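Local coordinates for protein ATP-dependent DNA helicase uvsW (Enterobacteria phage T4, PDB 1RIF) that couples ATP hydrolysis to 3'-5' unwinding of duplex DNA and drives branch migration of Holliday junctions in phage recombination, repair and the reorganization of stalled replication forks, at residues H6-R14 with I246-K255; E98-Y106 with L143-E154. The protein carries 1 engineered substitution. All coordinates share one frame; numbering follows the deposited sequence.

Contact 1: H6-R14 with I246-K255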
loop_
_atom_site.group_PDB
_atom_site.type_symbol
_atom_site.label_atom_id
_atom_site.label_comp_id
_atom_site.label_asym_id
_atom_site.label_seq_id
_atom_site.Cartn_x
_atom_site.Cartn_y
_atom_site.Cartn_z
ATOM N N HIS A 6 -18.830 -6.567 3.476
ATOM C CA HIS A 6 -19.186 -5.597 2.453
ATOM C C HIS A 6 -18.064 -4.655 2.077
ATOM O O HIS A 6 -17.201 -4.323 2.887
ATOM C CB HIS A 6 -20.379 -4.748 2.904
ATOM C CG HIS A 6 -21.618 -5.537 3.178
ATOM N ND1 HIS A 6 -21.882 -6.104 4.407
ATOM C CD2 HIS A 6 -22.653 -5.876 2.375
ATOM C CE1 HIS A 6 -23.029 -6.759 4.348
ATOM N NE2 HIS A 6 -23.516 -6.637 3.125
ATOM N N PHE A 7 -18.096 -4.216 0.832
ATOM C CA PHE A 7 -17.109 -3.283 0.349
ATOM C C PHE A 7 -17.387 -1.957 1.082
ATOM O O PHE A 7 -18.537 -1.643 1.397
ATOM C CB PHE A 7 -17.271 -3.113 -1.164
ATOM C CG PHE A 7 -16.208 -2.265 -1.798
ATOM C CD1 PHE A 7 -15.029 -2.840 -2.269
ATOM C CD2 PHE A 7 -16.375 -0.886 -1.903
ATOM C CE1 PHE A 7 -14.034 -2.055 -2.834
ATOM C CE2 PHE A 7 -15.382 -0.093 -2.468
ATOM C CZ PHE A 7 -14.210 -0.683 -2.934
ATOM N N HIS A 8 -16.328 -1.200 1.361
ATOM C CA HIS A 8 -16.402 0.092 2.044
ATOM C C HIS A 8 -15.092 0.802 1.674
ATOM O O HIS A 8 -14.118 0.748 2.418
ATOM C CB HIS A 8 -16.471 -0.119 3.563
ATOM C CG HIS A 8 -16.490 1.155 4.348
ATOM N ND1 HIS A 8 -17.645 1.870 4.582
ATOM C CD2 HIS A 8 -15.485 1.877 4.900
ATOM C CE1 HIS A 8 -17.350 2.978 5.239
ATOM N NE2 HIS A 8 -16.046 3.007 5.444
ATOM N N ASP A 9 -15.071 1.473 0.530
ATOM C CA ASP A 9 -13.865 2.134 0.013
ATOM C C ASP A 9 -12.612 1.239 -0.023
ATOM O O ASP A 9 -12.638 0.080 0.405
ATOM C CB ASP A 9 -13.583 3.495 0.712
ATOM C CG ASP A 9 -13.033 3.373 2.134
ATOM O OD1 ASP A 9 -12.306 2.409 2.455
ATOM O OD2 ASP A 9 -13.304 4.296 2.932
ATOM N N PHE A 10 -11.512 1.766 -0.554
ATOM C CA PHE A 10 -10.299 0.970 -0.673
ATOM C C PHE A 10 -9.344 0.926 0.506
ATOM O O PHE A 10 -8.230 0.421 0.376
ATOM C CB PHE A 10 -9.541 1.367 -1.943
ATOM C CG PHE A 10 -10.244 0.958 -3.197
ATOM C CD1 PHE A 10 -11.008 1.867 -3.912
ATOM C CD2 PHE A 10 -10.202 -0.367 -3.623
ATOM C CE1 PHE A 10 -11.724 1.465 -5.033
ATOM C CE2 PHE A 10 -10.918 -0.784 -4.745
ATOM C CZ PHE A 10 -11.681 0.135 -5.451
ATOM N N SER A 11 -9.768 1.442 1.656
ATOM C CA SER A 11 -8.917 1.391 2.836
ATOM C C SER A 11 -9.382 0.256 3.752
ATOM O O SER A 11 -8.559 -0.446 4.345
ATOM C CB SER A 11 -8.934 2.732 3.586
ATOM O OG SER A 11 -10.177 2.974 4.228
ATOM N N HIS A 12 -10.699 0.050 3.829
ATOM C CA HIS A 12 -11.282 -0.986 4.691
ATOM C C HIS A 12 -12.496 -1.685 4.103
ATOM O O HIS A 12 -13.061 -1.255 3.109
ATOM C CB HIS A 12 -11.753 -0.389 6.026
ATOM C CG HIS A 12 -10.666 0.235 6.843
ATOM N ND1 HIS A 12 -10.126 1.469 6.549
ATOM C CD2 HIS A 12 -10.029 -0.200 7.954
ATOM C CE1 HIS A 12 -9.203 1.768 7.446
ATOM N NE2 HIS A 12 -9.126 0.771 8.310
ATOM N N VAL A 13 -12.892 -2.775 4.747
ATOM C CA VAL A 13 -14.093 -3.508 4.369
ATOM C C VAL A 13 -14.927 -3.474 5.645
ATOM O O VAL A 13 -14.377 -3.294 6.731
ATOM C CB VAL A 13 -13.809 -4.979 3.980
ATOM C CG1 VAL A 13 -13.126 -5.032 2.625
ATOM C CG2 VAL A 13 -12.959 -5.654 5.045
ATOM N N ARG A 14 -16.242 -3.615 5.526
ATOM C CA ARG A 14 -17.100 -3.596 6.704
ATOM C C ARG A 14 -17.614 -4.987 6.978
ATOM O O ARG A 14 -18.029 -5.689 6.061
ATOM C CB ARG A 14 -18.289 -2.656 6.504
ATOM C CG ARG A 14 -19.134 -2.517 7.756
ATOM C CD ARG A 14 -20.364 -1.659 7.546
ATOM N NE ARG A 14 -21.446 -2.380 6.878
ATOM C CZ ARG A 14 -21.780 -2.217 5.603
ATOM N NH1 ARG A 14 -21.112 -1.355 4.842
ATOM N NH2 ARG A 14 -22.795 -2.905 5.093
ATOM N N ILE A 246 -4.029 5.503 6.708
ATOM C CA ILE A 246 -4.774 4.439 6.047
ATOM C C ILE A 246 -6.229 4.767 5.681
ATOM O O ILE A 246 -6.673 4.466 4.572
ATOM C CB ILE A 246 -4.720 3.134 6.884
ATOM C CG1 ILE A 246 -5.275 1.966 6.063
ATOM C CG2 ILE A 246 -5.472 3.324 8.203
ATOM C CD1 ILE A 246 -5.019 0.592 6.680
ATOM N N SER A 247 -6.965 5.387 6.596
ATOM C CA SER A 247 -8.357 5.739 6.336
ATOM C C SER A 247 -8.476 6.832 5.278
ATOM O O SER A 247 -9.475 6.902 4.561
ATOM C CB SER A 247 -9.035 6.207 7.625
ATOM O OG SER A 247 -9.094 5.162 8.576
ATOM N N GLY A 248 -7.457 7.684 5.183
ATOM C CA GLY A 248 -7.473 8.757 4.203
ATOM C C GLY A 248 -7.397 8.283 2.761
ATOM O O GLY A 248 -7.889 8.956 1.854
ATOM N N LEU A 249 -6.774 7.130 2.541
ATOM C CA LEU A 249 -6.637 6.575 1.195
ATOM C C LEU A 249 -7.869 5.738 0.873
ATOM O O LEU A 249 -7.775 4.529 0.656
ATOM C CB LEU A 249 -5.383 5.696 1.119
ATOM C CG LEU A 249 -4.036 6.399 1.293
ATOM C CD1 LEU A 249 -2.963 5.375 1.623
ATOM C CD2 LEU A 249 -3.690 7.167 0.023
ATOM N N ASN A 250 -9.027 6.387 0.835
ATOM C CA ASN A 250 -10.271 5.673 0.584
ATOM C C ASN A 250 -10.518 5.363 -0.886
ATOM O O ASN A 250 -11.376 4.556 -1.207
ATOM C CB ASN A 250 -11.447 6.462 1.172
ATOM C CG ASN A 250 -11.649 7.799 0.500
ATOM O OD1 ASN A 250 -10.701 8.563 0.315
ATOM N ND2 ASN A 250 -12.892 8.094 0.133
ATOM N N ASN A 251 -9.760 6.005 -1.770
ATOM C CA ASN A 251 -9.887 5.775 -3.208
ATOM C C ASN A 251 -8.659 5.065 -3.770
ATOM O O ASN A 251 -8.553 4.893 -4.985
ATOM C CB ASN A 251 -10.048 7.101 -3.961
ATOM C CG ASN A 251 -11.333 7.815 -3.620
ATOM O OD1 ASN A 251 -12.406 7.210 -3.613
ATOM N ND2 ASN A 251 -11.238 9.110 -3.345
ATOM N N CYS A 252 -7.748 4.656 -2.886
ATOM C CA CYS A 252 -6.499 4.005 -3.283
ATOM C C CYS A 252 -6.624 2.525 -3.620
ATOM O O CYS A 252 -6.280 1.650 -2.825
ATOM C CB CYS A 252 -5.442 4.195 -2.195
ATOM S SG CYS A 252 -3.762 4.246 -2.845
ATOM N N MET A 253 -7.084 2.275 -4.841
ATOM C CA MET A 253 -7.302 0.947 -5.373
ATOM C C MET A 253 -6.011 0.122 -5.410
ATOM O O MET A 253 -6.028 -1.082 -5.143
ATOM C CB MET A 253 -7.890 1.094 -6.775
ATOM C CG MET A 253 -8.553 -0.139 -7.344
ATOM S SD MET A 253 -8.822 0.068 -9.127
ATOM C CE MET A 253 -9.142 1.876 -9.239
ATOM N N PHE A 254 -4.899 0.765 -5.751
ATOM C CA PHE A 254 -3.618 0.066 -5.802
ATOM C C PHE A 254 -2.733 0.517 -4.652
ATOM O O PHE A 254 -2.609 1.707 -4.380
ATOM C CB PHE A 254 -2.870 0.334 -7.120
ATOM C CG PHE A 254 -3.580 -0.167 -8.349
ATOM C CD1 PHE A 254 -4.504 0.636 -9.015
ATOM C CD2 PHE A 254 -3.329 -1.449 -8.834
ATOM C CE1 PHE A 254 -5.168 0.175 -10.145
ATOM C CE2 PHE A 254 -3.985 -1.922 -9.965
ATOM C CZ PHE A 254 -4.909 -1.105 -10.624
ATOM N N LYS A 255 -2.126 -0.445 -3.973
ATOM C CA LYS A 255 -1.235 -0.153 -2.870
ATOM C C LYS A 255 -0.152 -1.199 -2.861
ATOM O O LYS A 255 -0.440 -2.391 -2.909
ATOM C CB LYS A 255 -1.992 -0.139 -1.537
ATOM C CG LYS A 255 -2.829 1.119 -1.354
ATOM C CD LYS A 255 -3.231 1.353 0.095
ATOM C CE LYS A 255 -4.286 0.375 0.550
ATOM N NZ LYS A 255 -4.641 0.621 1.964
HETATM O O HOH W 1 -12.030 5.609 4.865
HETATM O O HOH W 2 -6.852 -1.005 -1.871
HETATM O O HOH W 3 -6.027 -1.066 3.504
#
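The Phe10 ring has Met253 over one face and Phe7 over the other. On the Met253 side a CH-pi contact forms, with CA of Met253 3.8 Å from the Phe10 ring centroid. CG of Met253 lies 3.6 Å from Phe10 CE2, and the sulfur adds an oblique Met-aromatic contact. CZ of Phe7 covers the opposite face near the rim. Asn250 O sits at the ring edge, near its plane. Phe10 CG stands beside its backbone N (chi1 -69°), which lays the ring along Met253, the two side chains pointing the same way. The one direct hydrogen bond across the contact runs from Phe10 N to Asn250 O, 2.9 Å long and nearly straight at 170°.

Asp9 OD1 takes three bonds, from Ser11 N, Ser11 OG and His12 N, and these hold the loop in shape. His12 ND1 donates to Ser11 OG in the plane of its ring. One water donates to Asp9 OD2 (2.7 Å) and to Ser247 O. Another donates to Ser11 O and accepts from Lys255 NZ (2.7 Å).

The loop of the beta hairpin 3-8/12-16 contains an Asx turn, Asp9 OD1 accepting from Ser11 N, and the further bond from His12 N makes an Asx motif. It docks the N-terminal domain on the loop entering strand 254-258 of the helicase core.

Contact 2: E98-Y106 with L143-E154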
loop_
_atom_site.group_PDB
_atom_site.type_symbol
_atom_site.label_atom_id
_atom_site.label_comp_id
_atom_site.label_asym_id
_atom_site.label_seq_id
_atom_site.Cartn_x
_atom_site.Cartn_y
_atom_site.Cartn_z
ATOM N N GLU A 98 2.310 -7.250 -24.093
ATOM C CA GLU A 98 2.097 -6.375 -25.247
ATOM C C GLU A 98 2.326 -4.927 -24.803
ATOM O O GLU A 98 3.014 -4.156 -25.476
ATOM C CB GLU A 98 0.669 -6.523 -25.766
ATOM C CG GLU A 98 0.559 -7.156 -27.142
ATOM C CD GLU A 98 -0.760 -7.917 -27.322
ATOM O OE1 GLU A 98 -1.842 -7.295 -27.175
ATOM O OE2 GLU A 98 -0.710 -9.141 -27.605
ATOM N N TRP A 99 1.740 -4.567 -23.664
ATOM C CA TRP A 99 1.887 -3.226 -23.114
ATOM C C TRP A 99 3.361 -2.912 -22.849
ATOM O O TRP A 99 3.840 -1.825 -23.175
ATOM C CB TRP A 99 1.094 -3.107 -21.816
ATOM C CG TRP A 99 1.280 -1.799 -21.102
ATOM C CD1 TRP A 99 0.758 -0.589 -21.450
ATOM C CD2 TRP A 99 2.050 -1.579 -19.913
ATOM N NE1 TRP A 99 1.154 0.378 -20.550
ATOM C CE2 TRP A 99 1.949 -0.203 -19.598
ATOM C CE3 TRP A 99 2.821 -2.411 -19.082
ATOM C CZ2 TRP A 99 2.588 0.360 -18.486
ATOM C CZ3 TRP A 99 3.457 -1.847 -17.977
ATOM C CH2 TRP A 99 3.335 -0.475 -17.690
ATOM N N LEU A 100 4.077 -3.868 -22.264
ATOM C CA LEU A 100 5.494 -3.684 -21.961
ATOM C C LEU A 100 6.360 -3.481 -23.198
ATOM O O LEU A 100 7.347 -2.750 -23.159
ATOM C CB LEU A 100 6.042 -4.889 -21.194
ATOM C CG LEU A 100 5.810 -5.016 -19.686
ATOM C CD1 LEU A 100 6.409 -6.335 -19.218
ATOM C CD2 LEU A 100 6.443 -3.827 -18.946
ATOM N N SER A 101 6.000 -4.137 -24.295
ATOM C CA SER A 101 6.791 -4.034 -25.511
ATOM C C SER A 101 6.650 -2.701 -26.234
ATOM O O SER A 101 7.428 -2.414 -27.132
ATOM C CB SER A 101 6.456 -5.185 -26.465
ATOM O OG SER A 101 5.106 -5.119 -26.886
ATOM N N LYS A 102 5.678 -1.883 -25.847
ATOM C CA LYS A 102 5.500 -0.582 -26.493
ATOM C C LYS A 102 6.275 0.510 -25.758
ATOM O O LYS A 102 6.401 1.639 -26.237
ATOM C CB LYS A 102 4.011 -0.215 -26.566
ATOM C CG LYS A 102 3.367 0.217 -25.256
ATOM C CD LYS A 102 3.345 1.726 -25.130
ATOM C CE LYS A 102 2.658 2.181 -23.846
ATOM N NZ LYS A 102 1.209 1.865 -23.841
ATOM N N LEU A 103 6.806 0.161 -24.595
ATOM C CA LEU A 103 7.565 1.100 -23.784
ATOM C C LEU A 103 9.024 1.170 -24.243
ATOM O O LEU A 103 9.613 0.154 -24.618
ATOM C CB LEU A 103 7.522 0.661 -22.317
ATOM C CG LEU A 103 6.143 0.455 -21.682
ATOM C CD1 LEU A 103 6.303 -0.186 -20.315
ATOM C CD2 LEU A 103 5.417 1.790 -21.557
ATOM N N GLU A 104 9.599 2.370 -24.215
ATOM C CA GLU A 104 10.999 2.561 -24.580
ATOM C C GLU A 104 11.700 3.063 -23.321
ATOM O O GLU A 104 11.741 4.262 -23.057
ATOM C CB GLU A 104 11.133 3.588 -25.708
ATOM C CG GLU A 104 10.213 3.328 -26.892
ATOM C CD GLU A 104 10.658 4.041 -28.162
ATOM O OE1 GLU A 104 11.135 5.198 -28.071
ATOM O OE2 GLU A 104 10.519 3.443 -29.254
ATOM N N ILE A 105 12.234 2.131 -22.537
ATOM C CA ILE A 105 12.903 2.458 -21.283
ATOM C C ILE A 105 14.389 2.686 -21.503
ATOM O O ILE A 105 15.027 1.964 -22.266
ATOM C CB ILE A 105 12.691 1.327 -20.254
ATOM C CG1 ILE A 105 11.196 1.037 -20.125
ATOM C CG2 ILE A 105 13.238 1.728 -18.901
ATOM C CD1 ILE A 105 10.884 -0.183 -19.287
ATOM N N TYR A 106 14.939 3.688 -20.824
ATOM C CA TYR A 106 16.354 4.026 -20.973
ATOM C C TYR A 106 17.158 4.064 -19.686
ATOM O O TYR A 106 16.627 3.969 -18.580
ATOM C CB TYR A 106 16.519 5.401 -21.648
ATOM C CG TYR A 106 16.012 5.498 -23.070
ATOM C CD1 TYR A 106 14.641 5.508 -23.345
ATOM C CD2 TYR A 106 16.901 5.594 -24.140
ATOM C CE1 TYR A 106 14.166 5.617 -24.657
ATOM C CE2 TYR A 106 16.436 5.701 -25.453
ATOM C CZ TYR A 106 15.069 5.713 -25.702
ATOM O OH TYR A 106 14.606 5.831 -26.990
ATOM N N LEU A 143 12.473 0.730 -11.043
ATOM C CA LEU A 143 11.867 0.420 -12.337
ATOM C C LEU A 143 10.530 -0.277 -12.120
ATOM O O LEU A 143 9.587 -0.072 -12.887
ATOM C CB LEU A 143 12.787 -0.474 -13.178
ATOM C CG LEU A 143 12.293 -0.826 -14.596
ATOM C CD1 LEU A 143 12.006 0.449 -15.396
ATOM C CD2 LEU A 143 13.339 -1.663 -15.307
ATOM N N ILE A 144 10.449 -1.105 -11.077
ATOM C CA ILE A 144 9.206 -1.805 -10.761
ATOM C C ILE A 144 8.173 -0.756 -10.384
ATOM O O ILE A 144 7.037 -0.798 -10.839
ATOM C CB ILE A 144 9.389 -2.788 -9.580
ATOM C CG1 ILE A 144 10.276 -3.959 -10.020
ATOM C CG2 ILE A 144 8.025 -3.270 -9.094
ATOM C CD1 ILE A 144 10.454 -5.055 -8.972
ATOM N N GLN A 145 8.586 0.193 -9.553
ATOM C CA GLN A 145 7.711 1.273 -9.123
ATOM C C GLN A 145 7.321 2.182 -10.299
ATOM O O GLN A 145 6.171 2.613 -10.407
ATOM C CB GLN A 145 8.399 2.072 -8.011
ATOM C CG GLN A 145 8.387 1.343 -6.674
ATOM C CD GLN A 145 9.250 2.012 -5.622
ATOM O OE1 GLN A 145 10.474 1.917 -5.666
ATOM N NE2 GLN A 145 8.620 2.699 -4.677
ATOM N N ALA A 146 8.276 2.462 -11.183
ATOM C CA ALA A 146 8.018 3.299 -12.363
ATOM C C ALA A 146 7.006 2.630 -13.291
ATOM O O ALA A 146 6.111 3.285 -13.815
ATOM C CB ALA A 146 9.317 3.561 -13.125
ATOM N N LEU A 147 7.148 1.324 -13.494
ATOM C CA LEU A 147 6.228 0.598 -14.368
ATOM C C LEU A 147 4.816 0.564 -13.787
ATOM O O LEU A 147 3.832 0.725 -14.507
ATOM C CB LEU A 147 6.750 -0.821 -14.620
ATOM C CG LEU A 147 7.986 -0.817 -15.521
ATOM C CD1 LEU A 147 8.537 -2.220 -15.701
ATOM C CD2 LEU A 147 7.587 -0.227 -16.862
ATOM N N LEU A 148 4.728 0.355 -12.479
ATOM C CA LEU A 148 3.450 0.331 -11.783
ATOM C C LEU A 148 2.753 1.696 -11.905
ATOM O O LEU A 148 1.557 1.754 -12.180
ATOM C CB LEU A 148 3.675 -0.023 -10.308
ATOM C CG LEU A 148 3.947 -1.496 -10.022
ATOM C CD1 LEU A 148 4.512 -1.621 -8.621
ATOM C CD2 LEU A 148 2.669 -2.307 -10.174
ATOM N N ALA A 149 3.499 2.785 -11.709
ATOM C CA ALA A 149 2.932 4.133 -11.822
ATOM C C ALA A 149 2.537 4.465 -13.277
ATOM O O ALA A 149 1.488 5.065 -13.516
ATOM C CB ALA A 149 3.920 5.168 -11.280
ATOM N N ARG A 150 3.378 4.072 -14.237
ATOM C CA ARG A 150 3.114 4.274 -15.671
ATOM C C ARG A 150 1.781 3.613 -16.040
ATOM O O ARG A 150 0.926 4.213 -16.690
ATOM C CB ARG A 150 4.195 3.590 -16.511
ATOM C CG ARG A 150 4.628 4.305 -17.780
ATOM C CD ARG A 150 3.514 4.917 -18.603
ATOM N NE ARG A 150 3.923 6.271 -18.967
ATOM C CZ ARG A 150 3.637 6.888 -20.109
ATOM N NH1 ARG A 150 2.921 6.288 -21.046
ATOM N NH2 ARG A 150 4.098 8.113 -20.316
ATOM N N TYR A 151 1.635 2.349 -15.650
ATOM C CA TYR A 151 0.423 1.605 -15.933
ATOM C C TYR A 151 -0.791 2.343 -15.409
ATOM O O TYR A 151 -1.755 2.541 -16.132
ATOM C CB TYR A 151 0.469 0.223 -15.286
ATOM C CG TYR A 151 -0.801 -0.558 -15.509
ATOM C CD1 TYR A 151 -0.958 -1.360 -16.639
ATOM C CD2 TYR A 151 -1.884 -0.431 -14.634
ATOM C CE1 TYR A 151 -2.162 -2.012 -16.897
ATOM C CE2 TYR A 151 -3.091 -1.077 -14.884
ATOM C CZ TYR A 151 -3.223 -1.865 -16.017
ATOM O OH TYR A 151 -4.415 -2.506 -16.275
ATOM N N TYR A 152 -0.748 2.732 -14.141
ATOM C CA TYR A 152 -1.861 3.447 -13.528
ATOM C C TYR A 152 -2.142 4.761 -14.258
ATOM O O TYR A 152 -3.291 5.091 -14.565
ATOM C CB TYR A 152 -1.562 3.753 -12.059
ATOM C CG TYR A 152 -2.718 4.431 -11.380
ATOM C CD1 TYR A 152 -3.768 3.688 -10.834
ATOM C CD2 TYR A 152 -2.823 5.820 -11.381
ATOM C CE1 TYR A 152 -4.898 4.313 -10.320
ATOM C CE2 TYR A 152 -3.942 6.452 -10.872
ATOM C CZ TYR A 152 -4.981 5.699 -10.348
ATOM O OH TYR A 152 -6.118 6.344 -9.899
ATOM N N LEU A 153 -1.077 5.509 -14.521
ATOM C CA LEU A 153 -1.165 6.795 -15.204
ATOM C C LEU A 153 -1.959 6.661 -16.506
ATOM O O LEU A 153 -2.857 7.457 -16.793
ATOM C CB LEU A 153 0.260 7.309 -15.469
ATOM C CG LEU A 153 0.657 8.763 -15.783
ATOM C CD1 LEU A 153 0.711 8.967 -17.262
ATOM C CD2 LEU A 153 -0.280 9.746 -15.108
ATOM N N GLU A 154 -1.646 5.634 -17.285
ATOM C CA GLU A 154 -2.321 5.424 -18.558
ATOM C C GLU A 154 -3.761 4.923 -18.469
ATOM O O GLU A 154 -4.566 5.179 -19.365
ATOM C CB GLU A 154 -1.521 4.439 -19.411
ATOM C CG GLU A 154 -0.093 4.844 -19.660
ATOM C CD GLU A 154 0.574 3.954 -20.690
ATOM O OE1 GLU A 154 0.002 2.889 -21.014
ATOM O OE2 GLU A 154 1.674 4.315 -21.165
#
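Helix 141-155 begins at the end of the predicted ATP-binding loop, the P-loop of the helicase core, and its flank receives Trp99 of helix 93-101 as a knob in a hole formed by Leu147, Arg150, Tyr151 and Glu154. CG of Trp99 points opposite its backbone N (chi1 175°), which carries the indole across to that hole. CH2 of Trp99 reaches 3.4 Å from Leu147 O, close to the ring plane. Tyr151 turns its edge to the six-membered ring in a T-shaped pair, centroids 5.6 Å apart and planes at 80°. CD1 of Tyr151 stands over one indole face, and CD1 of Leu103 covers the other near the rim. The Tyr151 hydroxyl is bound by Glu89.

At the far edge Trp99 NE1 donates to Glu154 OE1 over 2.8 Å. The acceptor lies in the indole plane, but the indole N-H meets the carboxylate from above its own plane. Lys102 NZ reaches the same oxygen from the syn side at 3.2 Å, as a salt bridge. Arg150 NH1 is modelled too close to Glu154 OE2 for the detail to be trusted, but it places a second positive charge there.

The helix belongs to a P-loop NTPase core with a parallel sheet, and Ser142, just before Leu143, is part of the predicted ATP site. Toward that end the contact becomes wholly apolar. CD2 of Leu147 meets CD1 of Leu103 at 3.7 Å and CD1 of Ile105 at 4.1 Å, while its other methyl, CD1, touches Leu100. CG2 of Ile105 lies 3.9 Å from Leu143 CD1. Tyr180 of helix 167-180 packs on both Ile105 and Leu143.

Overall arrangement
The two contacts have centres about 25 Å apart. Along the chain both segments of contact 2 fall between those of contact 1. Contact 1 joins the small mixed sheet of the N-terminal domain to the loop entering strand 254-258. Contact 2 packs helix 93-101 and the chain after it along helix 141-155, whose first turn lies at the predicted nucleotide site. That strand and that helix belong to the same core, built on a seven-stranded parallel sheet. They meet directly, with Phe254 CD1 3.6 Å from Tyr152 CD1. Contact 1 therefore ties the N-terminal domain to the ATP-binding core. The chain is the N-terminal part of the helicase, and the C-terminal helicase domain is absent.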